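PDB 1UB7: 3-oxoacyl-[acyl-carrier protein] synthase from Thermus thermophilus, which catalyses, as a beta-ketoacyl-ACP synthase III (FabH), the condensation with malonyl-ACP that starts fatty acid synthesis, probably using acetyl-CoA as primer. Local coordinates for the interface of chains A and B. Residues are numbered along the deposited sequence; one frame, centred on the assembly and turned at random. Chains: chain A/B, 3-oxoacyl-[acyl-carrier protein] synthase.

Contact 1: the interface of chains A and B. Residues chain A 80, 190-192, 203; chain B 83-86.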
# COMPACT_ATOMS: atom_id res chain seq x y z
N ASN A 80 6.76 -4.99 3.58
CA ASN A 80 7.02 -4.01 4.64
C ASN A 80 8.49 -3.62 4.57
O ASN A 80 9.00 -2.89 5.41
CB ASN A 80 6.67 -4.61 6.00
CG ASN A 80 5.17 -4.88 6.16
OD1 ASN A 80 4.37 -3.96 6.38
ND2 ASN A 80 4.79 -6.14 6.02
N HIS A 190 9.04 -0.60 13.42
CA HIS A 190 10.34 -0.20 12.89
C HIS A 190 10.05 1.12 12.17
O HIS A 190 9.46 1.14 11.08
CB HIS A 190 10.90 -1.23 11.90
CG HIS A 190 12.19 -0.80 11.26
ND1 HIS A 190 12.26 0.25 10.36
CD2 HIS A 190 13.46 -1.25 11.40
CE1 HIS A 190 13.51 0.42 9.98
NE2 HIS A 190 14.26 -0.48 10.59
N ALA A 191 10.45 2.23 12.79
CA ALA A 191 10.21 3.55 12.22
C ALA A 191 10.68 3.68 10.77
O ALA A 191 11.31 2.77 10.21
CB ALA A 191 10.89 4.61 13.08
N CYS A 192 10.34 4.81 10.17
CA CYS A 192 10.73 5.12 8.80
C CYS A 192 10.95 6.63 8.68
O CYS A 192 12.06 7.08 8.45
CB CYS A 192 9.67 4.68 7.79
SG CYS A 192 10.12 5.05 6.07
N MET A 203 10.50 5.36 18.82
CA MET A 203 11.01 4.30 17.96
C MET A 203 12.52 4.46 17.70
O MET A 203 13.02 5.58 17.55
CB MET A 203 10.26 4.29 16.62
CG MET A 203 8.78 3.89 16.70
SD MET A 203 7.95 3.74 15.08
CE MET A 203 7.25 5.39 14.91
N ASP B 83 5.21 7.12 8.67
CA ASP B 83 5.91 7.27 9.94
C ASP B 83 6.81 6.06 10.15
O ASP B 83 7.95 6.18 10.62
CB ASP B 83 4.92 7.34 11.12
CG ASP B 83 4.13 8.65 11.17
OD1 ASP B 83 4.06 9.36 10.15
OD2 ASP B 83 3.56 8.97 12.24
N ALA B 84 6.32 4.88 9.77
CA ALA B 84 7.08 3.65 9.93
C ALA B 84 6.77 2.63 8.83
O ALA B 84 5.77 2.75 8.11
CB ALA B 84 6.77 3.02 11.31
N LEU B 85 7.63 1.62 8.70
CA LEU B 85 7.42 0.56 7.72
C LEU B 85 6.26 -0.30 8.27
O LEU B 85 5.49 -0.93 7.53
CB LEU B 85 8.70 -0.26 7.57
CG LEU B 85 9.85 0.54 6.92
CD1 LEU B 85 11.12 -0.30 6.84
CD2 LEU B 85 9.40 0.98 5.51
N PHE B 86 6.15 -0.28 9.60
CA PHE B 86 5.10 -0.95 10.37
C PHE B 86 5.25 -0.46 11.82
O PHE B 86 6.37 -0.31 12.31
CB PHE B 86 5.20 -2.50 10.28
CG PHE B 86 6.56 -3.07 10.58
CD1 PHE B 86 7.60 -2.99 9.65
CD2 PHE B 86 6.80 -3.74 11.79
CE1 PHE B 86 8.86 -3.57 9.92
CE2 PHE B 86 8.05 -4.31 12.07
CZ PHE B 86 9.08 -4.23 11.13

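Contact 2: the interface of chains A and B. Residues chain A 87, 91-92, 95; chain B 182-183, 185, 188, 197-198, 309.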
# COMPACT_ATOMS: atom_id res chain seq x y z
N PRO A 87 10.50 4.56 -6.41
CA PRO A 87 9.29 3.94 -6.94
C PRO A 87 8.86 2.74 -6.09
O PRO A 87 9.66 2.20 -5.33
CB PRO A 87 9.72 3.52 -8.35
CG PRO A 87 11.15 3.10 -8.12
CD PRO A 87 11.68 4.21 -7.24
N ALA A 91 5.67 -1.43 -9.13
CA ALA A 91 6.00 -0.85 -10.42
C ALA A 91 7.23 -1.57 -11.02
O ALA A 91 7.29 -1.80 -12.23
CB ALA A 91 6.27 0.64 -10.27
N LEU A 92 8.18 -1.96 -10.18
CA LEU A 92 9.37 -2.67 -10.66
C LEU A 92 8.97 -4.04 -11.20
O LEU A 92 9.52 -4.51 -12.21
CB LEU A 92 10.40 -2.82 -9.53
CG LEU A 92 10.84 -1.54 -8.80
CD1 LEU A 92 11.82 -1.87 -7.67
CD2 LEU A 92 11.48 -0.59 -9.80
N ALA A 95 7.25 -3.67 -14.62
CA ALA A 95 8.25 -3.42 -15.65
C ALA A 95 8.95 -4.73 -16.06
O ALA A 95 8.94 -5.11 -17.24
CB ALA A 95 9.29 -2.39 -15.13
N GLY B 182 7.44 0.93 -14.48
CA GLY B 182 8.57 0.82 -13.57
C GLY B 182 9.95 1.02 -14.17
O GLY B 182 10.93 1.16 -13.44
N THR B 183 10.02 1.04 -15.50
CA THR B 183 11.30 1.24 -16.18
C THR B 183 11.71 2.70 -16.03
O THR B 183 12.82 3.09 -16.40
CB THR B 183 11.20 0.91 -17.68
OG1 THR B 183 10.44 1.92 -18.34
CG2 THR B 183 10.53 -0.43 -17.88
N ALA B 185 11.92 4.01 -13.21
CA ALA B 185 12.36 4.00 -11.82
C ALA B 185 13.51 4.97 -11.55
O ALA B 185 13.48 5.70 -10.56
CB ALA B 185 12.77 2.59 -11.42
N LEU B 188 12.86 9.06 -10.95
CA LEU B 188 12.44 9.67 -9.69
C LEU B 188 12.43 8.59 -8.61
O LEU B 188 11.73 7.58 -8.74
CB LEU B 188 11.04 10.28 -9.85
CG LEU B 188 10.43 11.00 -8.65
CD1 LEU B 188 11.35 12.12 -8.18
CD2 LEU B 188 9.06 11.54 -9.03
N LEU B 197 18.48 0.28 -7.94
CA LEU B 197 17.23 -0.08 -8.60
C LEU B 197 17.49 -1.26 -9.53
O LEU B 197 18.63 -1.49 -9.94
CB LEU B 197 16.68 1.12 -9.37
CG LEU B 197 16.16 2.26 -8.49
CD1 LEU B 197 16.01 3.53 -9.30
CD2 LEU B 197 14.84 1.86 -7.85
N PRO B 198 16.45 -2.04 -9.85
CA PRO B 198 16.58 -3.20 -10.74
C PRO B 198 17.43 -2.96 -11.98
O PRO B 198 18.30 -3.76 -12.30
CB PRO B 198 15.13 -3.54 -11.06
CG PRO B 198 14.48 -3.31 -9.75
CD PRO B 198 15.07 -1.96 -9.33
N GLY B 309 7.40 6.13 -10.14
CA GLY B 309 7.01 4.78 -10.49
C GLY B 309 7.74 4.31 -11.73
O GLY B 309 8.51 3.36 -11.66

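Contact 1: the interface of chains A and B
A:His190 lies against B:Phe86 and B:Leu85 where an edge of each subunit meets in a short antiparallel pairing. The phenyl ring of B:Phe86 reaches back over the A:His190 backbone. Its tip, CZ, is 3.6 Å from A:His190 CB. The backbone N of A:His190 sits above one face of this ring, near the rim. B:Phe86 holds its ring between its own backbone N and carbonyl carbon (chi1 51°), a crowded position that turns the ring toward A:His190.

The imidazole of A:His190 turns away from that ring toward B:Leu85, with CG anti to the backbone N (chi1 176°). It runs alongside B:Leu85, and the two side chains point the same way. The nitrogen ND1 is 3.7 Å from the methyl CD1 of B:Leu85. The same nitrogen donates a hydrogen bond to its neighbour's carbonyl, A:Ala191 O, at 2.7 Å. This bond is bent and leaves the imidazole plane by 30°, but it should limit rotation of the ring. B:Leu85 also packs on A:Asn80: its CB is 3.4 Å from the backbone O of A:Asn80.

Backbone bonds hold the two edges together. A:His190 N gives to B:Phe86 O at 2.9 Å, and B:Leu85 N gives to A:His190 O at 3.0 Å. A:Cys192 N gives to B:Asp83 O at 2.8 Å. Between these bonds the methyl of B:Ala84 faces the backbone of A:Ala191 and the sulfur of A:Met203. On the other side of the strand, A:Cys192 CB rests 3.5 Å from B:Ala84 CA.

The patch joins strand 188-191 of one subunit to residues 84 and 86 of the other. Paired main chains set the register, and the flanking side chains pack around them. It forms part of the homodimer interface, and the two-fold axis repeats it with the chains exchanged.

Contact 2: the interface of chains A and B
A:Leu92 meets B:Pro198 and B:Ala185 with the two methyls of its branched tip. It has the most surface buried in this patch, 48 Å². Its side chain crosses the ring of B:Pro198 at about a right angle. The methyl CD1 is 3.6 Å from B:Pro198 CD. The other methyl, CD2, touches both that proline ring and the methyl of B:Ala185, 3.8 Å from its CB. CG is anti to the carbonyl carbon (chi1 -54°), which carries the fork from helix 89-96 toward chain B. An alanine here would probably leave B:Pro198 without the methyls that pack on it from chain A and open a gap beside B:Ala185.

B:Gly182, with 36 Å² hidden, begins the 3-10 segment 182-187. Its CA lies against helix 89-96, beside the methyls of A:Ala91 and A:Ala95. The distance from B:Gly182 CA to A:Ala95 CB is 3.6 Å. With no side chain on the glycine, the helix can come close.

A:Ala95, burying 28 Å², points its methyl at B:Thr183 as well. It meets the methyl branch of that residue, CG2, at 3.6 Å.

A:Pro87 follows a cis peptide bond and fits its ring among several groups of chain B. Its CG is 3.7 Å from the methyl of B:Ala185 and also meets the methyl CD2 of B:Leu197. Next along the ring, its CB rests 3.7 Å from B:Gly309 CA.

No hydrogen bond joins the two chains in this patch. Contact is by close packing of small and branched apolar groups. The site seats helix 89-96 of one subunit on the 3-10 segment and loops of the other. It contributes an apolar portion of the homodimer interface, and two-fold symmetry supplies its twin.

Contact 1 and contact 2 are centred about 22 Å apart on the same two-fold interface. They draw on neighbouring segments, taken from opposite chains. Residues 83-86 of chain B serve contact 1, and A:Pro87 with helix 89-96 serves contact 2. Strand 188-191 enters both, through A:His190 and A:Ala191 in one and marginally through B:Leu188 in the other. Contact 1 brings backbone pairing and contact 2 apolar packing. The centre of contact 1 lies about 16 Å from A:His246, and that of contact 2 about 17 Å from B:His246. The dimer contacts may therefore help support both active-site regions, though the structure alone does not show this.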